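Long-range contacts in xylan esterase, putative, AXE2C (Cellvibrio japonicus, PDB 2WAA), which removes acetyl groups from plant cell-wall polysaccharides, deacetylating acetylated xylan and glucomannan as a family 2 carbohydrate esterase: residues Pro131-Val137 against Leu175-Leu181; Gln225-Ser231 against His263-Val269; Arg187-Trp193 against Asn236-Ile242. All coordinates share one frame; numbering follows the deposited sequence. Where two conformers were deposited one is given.

Contact 1: residues Pro131-Val137 against Leu175-Leu181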
loop_
_atom_site.group_PDB
_atom_site.type_symbol
_atom_site.label_atom_id
_atom_site.label_comp_id
_atom_site.label_asym_id
_atom_site.label_seq_id
_atom_site.Cartn_x
_atom_site.Cartn_y
_atom_site.Cartn_z
ATOM N N PRO A 131 -5.167 -9.444 11.684
ATOM C CA PRO A 131 -5.997 -8.664 12.638
ATOM C C PRO A 131 -7.434 -8.462 12.193
ATOM O O PRO A 131 -7.723 -8.469 10.988
ATOM C CB PRO A 131 -5.275 -7.307 12.677
ATOM C CG PRO A 131 -3.850 -7.668 12.408
ATOM C CD PRO A 131 -3.934 -8.734 11.322
ATOM N N GLN A 132 -8.350 -8.252 13.140
ATOM C CA GLN A 132 -9.712 -7.953 12.736
ATOM C C GLN A 132 -9.867 -6.544 12.125
ATOM O O GLN A 132 -10.643 -6.353 11.155
ATOM C CB GLN A 132 -10.658 -8.088 13.922
ATOM C CG GLN A 132 -10.789 -9.522 14.456
ATOM C CD GLN A 132 -11.530 -10.396 13.512
ATOM O OE1 GLN A 132 -12.688 -10.133 13.186
ATOM N NE2 GLN A 132 -10.873 -11.424 13.025
ATOM N N ARG A 133 -9.194 -5.564 12.719
ATOM C CA ARG A 133 -9.318 -4.171 12.265
ATOM C C ARG A 133 -8.712 -4.031 10.873
ATOM O O ARG A 133 -7.714 -4.679 10.579
ATOM C CB ARG A 133 -8.541 -3.258 13.200
ATOM C CG ARG A 133 -9.232 -3.020 14.555
ATOM C CD ARG A 133 -8.296 -2.229 15.407
ATOM N NE ARG A 133 -8.913 -2.017 16.719
ATOM C CZ ARG A 133 -8.247 -1.556 17.774
ATOM N NH1 ARG A 133 -6.960 -1.236 17.680
ATOM N NH2 ARG A 133 -8.889 -1.410 18.931
ATOM N N LYS A 134 -9.332 -3.226 10.016
ATOM C CA LYS A 134 -8.908 -3.074 8.619
ATOM C C LYS A 134 -8.828 -1.579 8.281
ATOM O O LYS A 134 -9.789 -0.854 8.526
ATOM C CB LYS A 134 -9.954 -3.699 7.721
ATOM C CG LYS A 134 -9.850 -5.239 7.760
ATOM C CD LYS A 134 -11.027 -5.884 7.015
ATOM C CE LYS A 134 -11.054 -7.380 7.292
ATOM N NZ LYS A 134 -11.407 -7.669 8.784
ATOM N N ILE A 135 -7.696 -1.152 7.716
ATOM C CA ILE A 135 -7.532 0.214 7.260
ATOM C C ILE A 135 -7.243 0.177 5.741
ATOM O O ILE A 135 -6.577 -0.724 5.245
ATOM C CB ILE A 135 -6.344 0.836 7.958
ATOM C CG1 ILE A 135 -6.592 0.907 9.482
ATOM C CG2 ILE A 135 -6.038 2.242 7.411
ATOM C CD1 ILE A 135 -5.287 1.129 10.251
ATOM N N LEU A 136 -7.726 1.197 5.058
ATOM C CA LEU A 136 -7.423 1.472 3.659
ATOM C C LEU A 136 -6.788 2.877 3.646
ATOM O O LEU A 136 -7.403 3.818 4.105
ATOM C CB LEU A 136 -8.738 1.502 2.857
ATOM C CG LEU A 136 -8.572 2.066 1.422
ATOM C CD1 LEU A 136 -7.620 1.226 0.558
ATOM C CD2 LEU A 136 -9.984 2.053 0.799
ATOM N N VAL A 137 -5.609 3.025 3.044
ATOM C CA VAL A 137 -4.967 4.345 2.915
ATOM C C VAL A 137 -4.913 4.684 1.416
ATOM O O VAL A 137 -4.364 3.919 0.623
ATOM C CB VAL A 137 -3.549 4.352 3.458
ATOM C CG1 VAL A 137 -2.980 5.798 3.495
ATOM C CG2 VAL A 137 -3.506 3.749 4.887
ATOM N N LEU A 175 -1.876 0.235 15.255
ATOM C CA LEU A 175 -3.281 0.088 15.549
ATOM C C LEU A 175 -3.769 -1.377 15.497
ATOM O O LEU A 175 -4.977 -1.601 15.531
ATOM C CB LEU A 175 -4.135 0.904 14.554
ATOM C CG LEU A 175 -3.893 2.411 14.616
ATOM C CD1 LEU A 175 -4.634 3.119 13.510
ATOM C CD2 LEU A 175 -4.307 2.898 15.996
ATOM N N ASP A 176 -2.833 -2.316 15.376
ATOM C CA ASP A 176 -3.153 -3.771 15.261
ATOM C C ASP A 176 -4.196 -4.003 14.180
ATOM O O ASP A 176 -5.263 -4.595 14.410
ATOM C CB ASP A 176 -3.686 -4.318 16.596
ATOM C CG ASP A 176 -3.698 -5.857 16.644
ATOM O OD1 ASP A 176 -2.970 -6.520 15.862
ATOM O OD2 ASP A 176 -4.431 -6.383 17.485
ATOM N N ALA A 177 -3.884 -3.504 12.984
ATOM C CA ALA A 177 -4.838 -3.516 11.895
ATOM C C ALA A 177 -4.218 -4.027 10.617
ATOM O O ALA A 177 -3.002 -3.922 10.389
ATOM C CB ALA A 177 -5.427 -2.112 11.648
ATOM N N GLN A 178 -5.070 -4.606 9.770
ATOM C CA GLN A 178 -4.657 -4.838 8.384
ATOM C C GLN A 178 -4.561 -3.515 7.662
ATOM O O GLN A 178 -5.179 -2.533 8.078
ATOM C CB GLN A 178 -5.718 -5.677 7.671
ATOM C CG GLN A 178 -5.917 -7.071 8.252
ATOM C CD GLN A 178 -6.910 -7.804 7.404
ATOM O OE1 GLN A 178 -6.804 -7.742 6.171
ATOM N NE2 GLN A 178 -7.846 -8.536 8.009
ATOM N N VAL A 179 -3.840 -3.481 6.538
ATOM C CA VAL A 179 -3.864 -2.280 5.736
ATOM C C VAL A 179 -3.802 -2.640 4.262
ATOM O O VAL A 179 -3.083 -3.573 3.860
ATOM C CB VAL A 179 -2.672 -1.350 6.117
ATOM C CG1 VAL A 179 -1.303 -2.055 5.795
ATOM C CG2 VAL A 179 -2.788 0.006 5.423
ATOM N N GLN A 180 -4.566 -1.929 3.444
ATOM C CA GLN A 180 -4.267 -1.868 1.990
ATOM C C GLN A 180 -3.811 -0.451 1.657
ATOM O O GLN A 180 -4.378 0.535 2.167
ATOM C CB GLN A 180 -5.501 -2.162 1.162
ATOM C CG GLN A 180 -6.011 -3.583 1.324
ATOM C CD GLN A 180 -6.930 -3.940 0.167
ATOM O OE1 GLN A 180 -7.482 -3.054 -0.534
ATOM N NE2 GLN A 180 -7.097 -5.232 -0.049
ATOM N N LEU A 181 -2.775 -0.362 0.832
ATOM C CA LEU A 181 -2.322 0.921 0.290
ATOM C C LEU A 181 -2.849 1.015 -1.163
ATOM O O LEU A 181 -2.619 0.079 -1.983
ATOM C CB LEU A 181 -0.794 0.969 0.295
ATOM C CG LEU A 181 -0.128 0.698 1.639
ATOM C CD1 LEU A 181 1.406 0.816 1.494
ATOM C CD2 LEU A 181 -0.641 1.642 2.797
HETATM O O HOH W 1 -7.518 -5.944 15.252
#
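Residues Pro131-Val137 and Leu175-Leu181 lie side by side, contributing the parallel strands of a beta-alpha-beta crossover whose connecting helix is 167-174. They lie in the parallel sheet of the SGNH (GDSL-like) hydrolase domain. Strand 177-183 is outermost within the chain, while strand 133-139 has 228-231 as its other neighbour.

The main chain supplies the regular bonds: Gln178 N to Arg133 O, Ile135 N to Gln178 O, Gln180 N to Ile135 O, and Val137 N to Gln180 O. Val179 CA also lies 3.2 Å from Ile135 O, a CA-H...O contact to the oxygen that takes the N-H of Gln180.

Polar side chains add bonds where the strands begin. Gln178 CG sits beside its backbone N (chi1 -63°) and the extended chain carries NE2 back to Pro131 O, 3.0 Å away, with the oxygen in the amide plane. Lys134 lies alongside, its CE 3.5 Å from Gln178 NE2, and its NZ turns back to Gln132 O. Arg133 is long enough to reach the end of the crossover helix, where Asp176, with positive phi, is the C-prime residue of a Schellman motif. Arg133 NH1 donates to Leu175 O at 2.9 Å; the oxygen lies in the guanidinium plane, but the nitrogen stands 44° above the carbonyl plane. The same guanidinium makes a cation-pi contact with Trp339. A water accepts from Arg133 N and donates to Asp176 O.

Apolar contacts gather on the face of Ile135, Val137, Ala177, Val179 and Leu181; of these Ile135, Val137 and Val179 touch helix 167-174. Small Ala177 admits Ile135 CD1 to 3.5 Å from its CB, and the same methyl meets Leu175 CD1. The branched valines meet methyl to methyl, Val137 CG2 3.8 Å from Val179 CG2.

Contact 2: residues Gln225-Ser231 against His263-Val269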
loop_
_atom_site.group_PDB
_atom_site.type_symbol
_atom_site.label_atom_id
_atom_site.label_comp_id
_atom_site.label_asym_id
_atom_site.label_seq_id
_atom_site.Cartn_x
_atom_site.Cartn_y
_atom_site.Cartn_z
ATOM N N GLN A 225 -13.451 -4.730 3.179
ATOM C CA GLN A 225 -14.345 -3.681 3.703
ATOM C C GLN A 225 -13.648 -3.092 4.929
ATOM O O GLN A 225 -13.611 -3.718 6.004
ATOM C CB GLN A 225 -15.737 -4.250 4.051
ATOM C CG GLN A 225 -16.631 -4.384 2.795
ATOM C CD GLN A 225 -17.016 -3.027 2.192
ATOM O OE1 GLN A 225 -16.494 -1.987 2.592
ATOM N NE2 GLN A 225 -17.937 -3.042 1.220
ATOM N N PRO A 226 -13.034 -1.910 4.761
ATOM C CA PRO A 226 -12.252 -1.326 5.845
ATOM C C PRO A 226 -13.118 -0.664 6.907
ATOM O O PRO A 226 -14.231 -0.180 6.595
ATOM C CB PRO A 226 -11.407 -0.268 5.134
ATOM C CG PRO A 226 -12.376 0.223 3.977
ATOM C CD PRO A 226 -13.012 -1.080 3.530
ATOM N N ASP A 227 -12.610 -0.681 8.134
ATOM C CA ASP A 227 -13.209 0.035 9.260
ATOM C C ASP A 227 -12.803 1.505 9.190
ATOM O O ASP A 227 -13.550 2.379 9.608
ATOM C CB ASP A 227 -12.629 -0.522 10.531
ATOM C CG ASP A 227 -13.014 -1.968 10.740
ATOM O OD1 ASP A 227 -14.220 -2.226 10.786
ATOM O OD2 ASP A 227 -12.109 -2.824 10.835
ATOM N N LEU A 228 -11.592 1.760 8.682
ATOM C CA LEU A 228 -11.079 3.138 8.572
ATOM C C LEU A 228 -10.450 3.351 7.199
ATOM O O LEU A 228 -9.645 2.525 6.734
ATOM C CB LEU A 228 -10.022 3.366 9.626
ATOM C CG LEU A 228 -9.050 4.536 9.447
ATOM C CD1 LEU A 228 -9.767 5.836 9.608
ATOM C CD2 LEU A 228 -7.928 4.484 10.498
ATOM N N ILE A 229 -10.821 4.466 6.559
ATOM C CA ILE A 229 -10.237 4.872 5.301
ATOM C C ILE A 229 -9.530 6.217 5.526
ATOM O O ILE A 229 -10.134 7.185 5.986
ATOM C CB ILE A 229 -11.284 5.032 4.192
ATOM C CG1 ILE A 229 -12.083 3.732 4.048
ATOM C CG2 ILE A 229 -10.592 5.513 2.875
ATOM C CD1 ILE A 229 -13.161 3.801 3.065
ATOM N N ILE A 230 -8.259 6.275 5.194
ATOM C CA ILE A 230 -7.540 7.556 5.287
ATOM C C ILE A 230 -7.341 8.046 3.888
ATOM O O ILE A 230 -6.782 7.311 3.076
ATOM C CB ILE A 230 -6.161 7.323 5.929
ATOM C CG1 ILE A 230 -6.399 6.764 7.348
ATOM C CG2 ILE A 230 -5.330 8.668 6.001
ATOM C CD1 ILE A 230 -5.180 6.154 7.959
ATOM N N SER A 231 -7.725 9.291 3.600
ATOM C CA SER A 231 -7.410 9.828 2.278
ATOM C C SER A 231 -6.373 10.936 2.446
ATOM O O SER A 231 -6.669 11.945 3.075
ATOM C CB SER A 231 -8.669 10.415 1.647
ATOM O OG SER A 231 -8.331 10.891 0.351
ATOM N N HIS A 263 -18.552 1.606 1.290
ATOM C CA HIS A 263 -18.011 1.050 2.549
ATOM C C HIS A 263 -18.873 1.589 3.676
ATOM O O HIS A 263 -18.471 2.544 4.397
ATOM C CB HIS A 263 -16.579 1.557 2.733
ATOM C CG HIS A 263 -15.712 1.311 1.533
ATOM N ND1 HIS A 263 -15.359 0.041 1.125
ATOM C CD2 HIS A 263 -15.147 2.167 0.647
ATOM C CE1 HIS A 263 -14.590 0.130 0.045
ATOM N NE2 HIS A 263 -14.457 1.410 -0.270
ATOM N N PRO A 264 -20.096 1.037 3.807
ATOM C CA PRO A 264 -21.104 1.670 4.649
ATOM C C PRO A 264 -20.707 1.672 6.104
ATOM O O PRO A 264 -21.229 2.482 6.878
ATOM C CB PRO A 264 -22.368 0.798 4.429
ATOM C CG PRO A 264 -21.851 -0.503 3.858
ATOM C CD PRO A 264 -20.643 -0.109 3.039
ATOM N N GLN A 265 -19.812 0.769 6.476
ATOM C CA GLN A 265 -19.329 0.622 7.854
ATOM C C GLN A 265 -18.078 1.480 8.141
ATOM O O GLN A 265 -17.622 1.531 9.301
ATOM C CB GLN A 265 -18.907 -0.839 8.106
ATOM C CG GLN A 265 -17.513 -1.234 7.417
ATOM C CD GLN A 265 -17.587 -1.139 5.860
ATOM O OE1 GLN A 265 -18.670 -1.247 5.289
ATOM N NE2 GLN A 265 -16.432 -0.948 5.189
ATOM N N ALA A 266 -17.489 2.109 7.123
ATOM C CA ALA A 266 -16.173 2.767 7.344
ATOM C C ALA A 266 -16.285 4.183 7.954
ATOM O O ALA A 266 -17.236 4.903 7.684
ATOM C CB ALA A 266 -15.413 2.855 6.040
ATOM N N THR A 267 -15.281 4.556 8.738
ATOM C CA THR A 267 -15.026 5.958 9.126
ATOM C C THR A 267 -13.970 6.488 8.156
ATOM O O THR A 267 -13.013 5.756 7.811
ATOM C CB THR A 267 -14.489 6.006 10.544
ATOM O OG1 THR A 267 -15.474 5.420 11.415
ATOM C CG2 THR A 267 -14.171 7.438 10.983
ATOM N N ILE A 268 -14.148 7.724 7.682
ATOM C CA ILE A 268 -13.208 8.287 6.702
ATOM C C ILE A 268 -12.460 9.435 7.353
ATOM O O ILE A 268 -13.081 10.240 8.044
ATOM C CB ILE A 268 -13.948 8.754 5.485
ATOM C CG1 ILE A 268 -14.729 7.526 4.905
ATOM C CG2 ILE A 268 -12.968 9.338 4.457
ATOM C CD1 ILE A 268 -15.573 7.835 3.804
ATOM N N VAL A 269 -11.133 9.463 7.184
ATOM C CA VAL A 269 -10.292 10.530 7.747
ATOM C C VAL A 269 -9.547 11.199 6.598
ATOM O O VAL A 269 -8.836 10.515 5.852
ATOM C CB VAL A 269 -9.314 9.962 8.800
ATOM C CG1 VAL A 269 -8.389 11.050 9.306
ATOM C CG2 VAL A 269 -10.107 9.427 9.971
HETATM O O HOH W 2 -16.015 2.687 11.348
HETATM O O HOH W 3 -16.527 -0.973 10.658
#
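Pro226 CG covers one face of the His263 ring, 4.1 Å above its plane and displaced toward the rim, and His221 meets the ring in an edge-to-face stack. At the ring's edge, ND1 donates to Gln225 OE1 at 2.7 Å, with that oxygen in the ring plane. The Gln225 amide stands 79° to the ring, and ND1 meets OE1 from above the carbonyl plane rather than on a lone pair. Gln265 NE2 reaches the same oxygen at 2.8 Å from the opposite face. The Gln265 chain, bent at chi2 (-63°), brings NE2 between this oxygen and Pro226 O, to which it also donates at 2.7 Å. The other ring nitrogen, His263 NE2, is hydrogen-bonded to Tyr206.

These groups sit where strands 228-231 and 267-270 begin, two parallel neighbours in the sheet of the SGNH hydrolase domain. Backbone bonds pair them from Thr267 N to Asp227 O through Ser231 N to Val269 O. Ala266 is small enough for its CB to fit against both Ile229 CD1 (3.8 Å) and Pro226 O; on the other face Leu228 CD1 touches Val269 CG2. A water donates to Asp227 O and Gln265 O while accepting from Thr267 OG1.

Contact 3: residues Arg187-Trp193 against Asn236-Ile242. With ACT (acetate ion), chain B; ACT (acetate ion), chain C.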
loop_
_atom_site.group_PDB
_atom_site.type_symbol
_atom_site.label_atom_id
_atom_site.label_comp_id
_atom_site.label_asym_id
_atom_site.label_seq_id
_atom_site.Cartn_x
_atom_site.Cartn_y
_atom_site.Cartn_z
ATOM N N ARG A 187 0.169 11.168 -8.957
ATOM C CA ARG A 187 -1.260 11.321 -9.210
ATOM C C ARG A 187 -1.985 12.161 -8.153
ATOM O O ARG A 187 -1.515 12.262 -7.032
ATOM C CB ARG A 187 -1.921 9.955 -9.354
ATOM C CG ARG A 187 -1.273 9.118 -10.448
ATOM C CD ARG A 187 -1.611 9.619 -11.908
ATOM N NE ARG A 187 -0.827 8.803 -12.858
ATOM C CZ ARG A 187 -1.258 7.641 -13.372
ATOM N NH1 ARG A 187 -2.474 7.166 -13.048
ATOM N NH2 ARG A 187 -0.475 6.951 -14.198
ATOM N N GLY A 188 -3.100 12.775 -8.563
ATOM C CA GLY A 188 -3.908 13.616 -7.671
ATOM C C GLY A 188 -5.355 13.210 -7.678
ATOM O O GLY A 188 -5.754 12.194 -8.320
ATOM N N LEU A 189 -6.162 13.998 -6.970
ATOM C CA LEU A 189 -7.590 13.831 -6.972
ATOM C C LEU A 189 -8.172 14.243 -8.347
ATOM O O LEU A 189 -9.076 13.577 -8.894
ATOM C CB LEU A 189 -8.216 14.730 -5.886
ATOM C CG LEU A 189 -9.722 14.633 -5.827
ATOM C CD1 LEU A 189 -10.153 13.290 -5.179
ATOM C CD2 LEU A 189 -10.238 15.792 -5.002
ATOM N N ILE A 190 -7.618 15.326 -8.896
ATOM C CA ILE A 190 -8.063 15.842 -10.210
ATOM C C ILE A 190 -7.007 15.997 -11.285
ATOM O O ILE A 190 -7.355 16.088 -12.474
ATOM C CB ILE A 190 -8.876 17.157 -10.104
ATOM C CG1 ILE A 190 -7.971 18.352 -9.789
ATOM C CG2 ILE A 190 -10.040 17.003 -9.070
ATOM C CD1 ILE A 190 -8.778 19.694 -9.794
ATOM N N ARG A 191 -5.732 16.050 -10.921
ATOM C CA ARG A 191 -4.669 16.152 -11.938
ATOM C C ARG A 191 -3.354 15.655 -11.402
ATOM O O ARG A 191 -3.138 15.595 -10.167
ATOM C CB ARG A 191 -4.492 17.609 -12.410
ATOM C CG ARG A 191 -3.991 18.517 -11.305
ATOM C CD ARG A 191 -4.086 20.026 -11.760
ATOM N NE ARG A 191 -3.670 20.973 -10.713
ATOM C CZ ARG A 191 -3.662 22.304 -10.875
ATOM N NH1 ARG A 191 -4.018 22.828 -12.068
ATOM N NH2 ARG A 191 -3.275 23.112 -9.880
ATOM N N SER A 192 -2.474 15.263 -12.315
ATOM C CA SER A 192 -1.140 14.844 -11.964
ATOM C C SER A 192 -0.200 16.035 -11.733
ATOM O O SER A 192 -0.569 17.186 -12.030
ATOM C CB SER A 192 -0.624 13.925 -13.060
ATOM O OG SER A 192 -1.529 12.827 -13.226
ATOM N N TRP A 193 0.977 15.771 -11.161
ATOM C CA TRP A 193 1.941 16.825 -10.787
ATOM C C TRP A 193 2.281 17.738 -11.976
ATOM O O TRP A 193 2.572 18.933 -11.794
ATOM C CB TRP A 193 3.216 16.196 -10.242
ATOM C CG TRP A 193 3.998 15.462 -11.270
ATOM C CD1 TRP A 193 3.840 14.174 -11.686
ATOM C CD2 TRP A 193 5.044 16.030 -12.072
ATOM N NE1 TRP A 193 4.784 13.882 -12.698
ATOM C CE2 TRP A 193 5.522 15.018 -12.937
ATOM C CE3 TRP A 193 5.633 17.302 -12.119
ATOM C CZ2 TRP A 193 6.563 15.245 -13.849
ATOM C CZ3 TRP A 193 6.672 17.529 -13.043
ATOM C CH2 TRP A 193 7.123 16.510 -13.883
ATOM N N ASN A 236 -0.020 16.335 -5.475
ATOM C CA ASN A 236 0.220 16.529 -6.919
ATOM C C ASN A 236 -0.778 17.488 -7.543
ATOM O O ASN A 236 -0.462 18.174 -8.531
ATOM C CB ASN A 236 0.285 15.157 -7.623
ATOM C CG ASN A 236 1.437 14.324 -7.090
ATOM O OD1 ASN A 236 2.589 14.802 -7.065
ATOM N ND2 ASN A 236 1.137 13.091 -6.574
ATOM N N ASP A 237 -1.997 17.536 -7.000
ATOM C CA ASP A 237 -2.969 18.518 -7.465
ATOM C C ASP A 237 -2.457 19.943 -7.291
ATOM O O ASP A 237 -2.856 20.852 -8.046
ATOM C CB ASP A 237 -4.281 18.408 -6.701
ATOM C CG ASP A 237 -4.975 17.091 -6.958
ATOM O OD1 ASP A 237 -5.356 16.854 -8.135
ATOM O OD2 ASP A 237 -5.102 16.293 -5.994
ATOM N N PHE A 238 -1.660 20.153 -6.231
ATOM C CA PHE A 238 -1.130 21.506 -5.890
ATOM C C PHE A 238 0.242 21.804 -6.494
ATOM O O PHE A 238 0.759 22.929 -6.366
ATOM C CB PHE A 238 -1.093 21.691 -4.343
ATOM C CG PHE A 238 -2.459 21.889 -3.757
ATOM C CD1 PHE A 238 -3.404 20.876 -3.856
ATOM C CD2 PHE A 238 -2.837 23.085 -3.181
ATOM C CE1 PHE A 238 -4.692 21.040 -3.353
ATOM C CE2 PHE A 238 -4.108 23.276 -2.675
ATOM C CZ PHE A 238 -5.062 22.264 -2.758
ATOM N N SER A 239 0.829 20.819 -7.166
ATOM C CA SER A 239 2.165 21.016 -7.743
ATOM C C SER A 239 2.203 22.098 -8.805
ATOM O O SER A 239 3.101 22.944 -8.791
ATOM C CB SER A 239 2.726 19.705 -8.280
ATOM O OG SER A 239 2.915 18.851 -7.191
ATOM N N PRO A 240 1.227 22.098 -9.723
ATOM C CA PRO A 240 1.255 23.195 -10.689
ATOM C C PRO A 240 0.885 24.552 -10.089
ATOM O O PRO A 240 1.306 25.566 -10.638
ATOM C CB PRO A 240 0.173 22.801 -11.717
ATOM C CG PRO A 240 -0.063 21.291 -11.496
ATOM C CD PRO A 240 0.158 21.111 -10.027
ATOM N N GLY A 241 0.110 24.574 -8.997
ATOM C CA GLY A 241 -0.436 25.792 -8.409
ATOM C C GLY A 241 -1.638 25.334 -7.580
ATOM O O GLY A 241 -2.013 24.154 -7.609
ATOM N N ILE A 242 -2.260 26.228 -6.833
ATOM C CA ILE A 242 -3.450 25.838 -6.084
ATOM C C ILE A 242 -4.596 25.660 -7.048
ATOM O O ILE A 242 -4.899 26.601 -7.791
ATOM C CB ILE A 242 -3.798 26.937 -5.064
ATOM C CG1 ILE A 242 -2.699 27.007 -3.998
ATOM C CG2 ILE A 242 -5.190 26.728 -4.476
ATOM C CD1 ILE A 242 -2.812 28.250 -3.045
HETATM C C ACT B . 2.061 10.263 -13.853
HETATM O O ACT B . 1.654 9.556 -14.823
HETATM O OXT ACT B . 2.292 11.474 -14.105
HETATM C CH3 ACT B . 2.263 9.698 -12.479
HETATM C C ACT C . 4.159 12.299 -5.289
HETATM O O ACT C . 5.259 12.369 -5.941
HETATM O OXT ACT C . 3.337 11.450 -5.706
HETATM C CH3 ACT C . 3.839 13.155 -4.092
HETATM O O HOH W 4 -1.603 13.890 -4.674
HETATM O O HOH W 5 -4.102 26.081 -10.617
#
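Arg191 reaches across to Asp237 and Pro240. From CB its chain sets out with CG between the backbone N and the carbonyl carbon (chi1 65°), which lays CG 3.8 Å from Asp237 OD1. It then runs extended, CD passing 4.0 Å from Asp237 O. NE donates to that carbonyl oxygen at 2.8 Å and NH2 joins it, two nitrogens holding Asp237 O in the guanidinium plane. Pro240 CG lies over one face, and NH2 adds a weak bond to Gly241 O. The long, flat-ended arginine thus spans from its loop to the carbonyl of Asp237.

The Asp237 carboxylate suits a cluster of backbone donors. OD2 takes Leu189 N on its syn lone pair at 2.7 Å and also bonds Tyr248 OH, while OD1 accepts from Ile190 N and Arg191 N. Gly188 CA lies 3.4 Å from OD2, and glycine suits the place because OD1 occupies the space a CB would need.

Asn236 ND2 gives one hydrogen to Arg187 O at 2.8 Å and the other to OXT of the chain C acetate at 2.9 Å, an ion probably from the crystallisation liquor. Gly186 N, Ser141 N and His316 NE2 also bind acetate. Because the carbonyl of Arg187 fixes the rotation of the amide, one N-H remains directed at the acetate, consistent with the inferred role of Asn236, alongside Gly186, in a transition-state-stabilising oxyanion hole.

In the fold
Contacts 1 and 2 belong to the same parallel sheet and are both largely buried, with centres about 10 Å apart. Strands 133-139 and 228-231 are neighbours, joining the two pairs; Asp227 of contact 2 also takes Lys134 N of contact 1 on its carboxylate. Both combine regular strand bonding and aliphatic packing with polar side chains at the strand starts. Contact 3 is only partly buried, its centre about 27 and 24 Å from theirs. It joins the loop after strand 177-183 to the short helix 235-238 and the turn beyond it, which follow strand 228-231, near the residues inferred to be catalytic. With no strand pairing, it relies on charged and amide side chains gripping backbone groups.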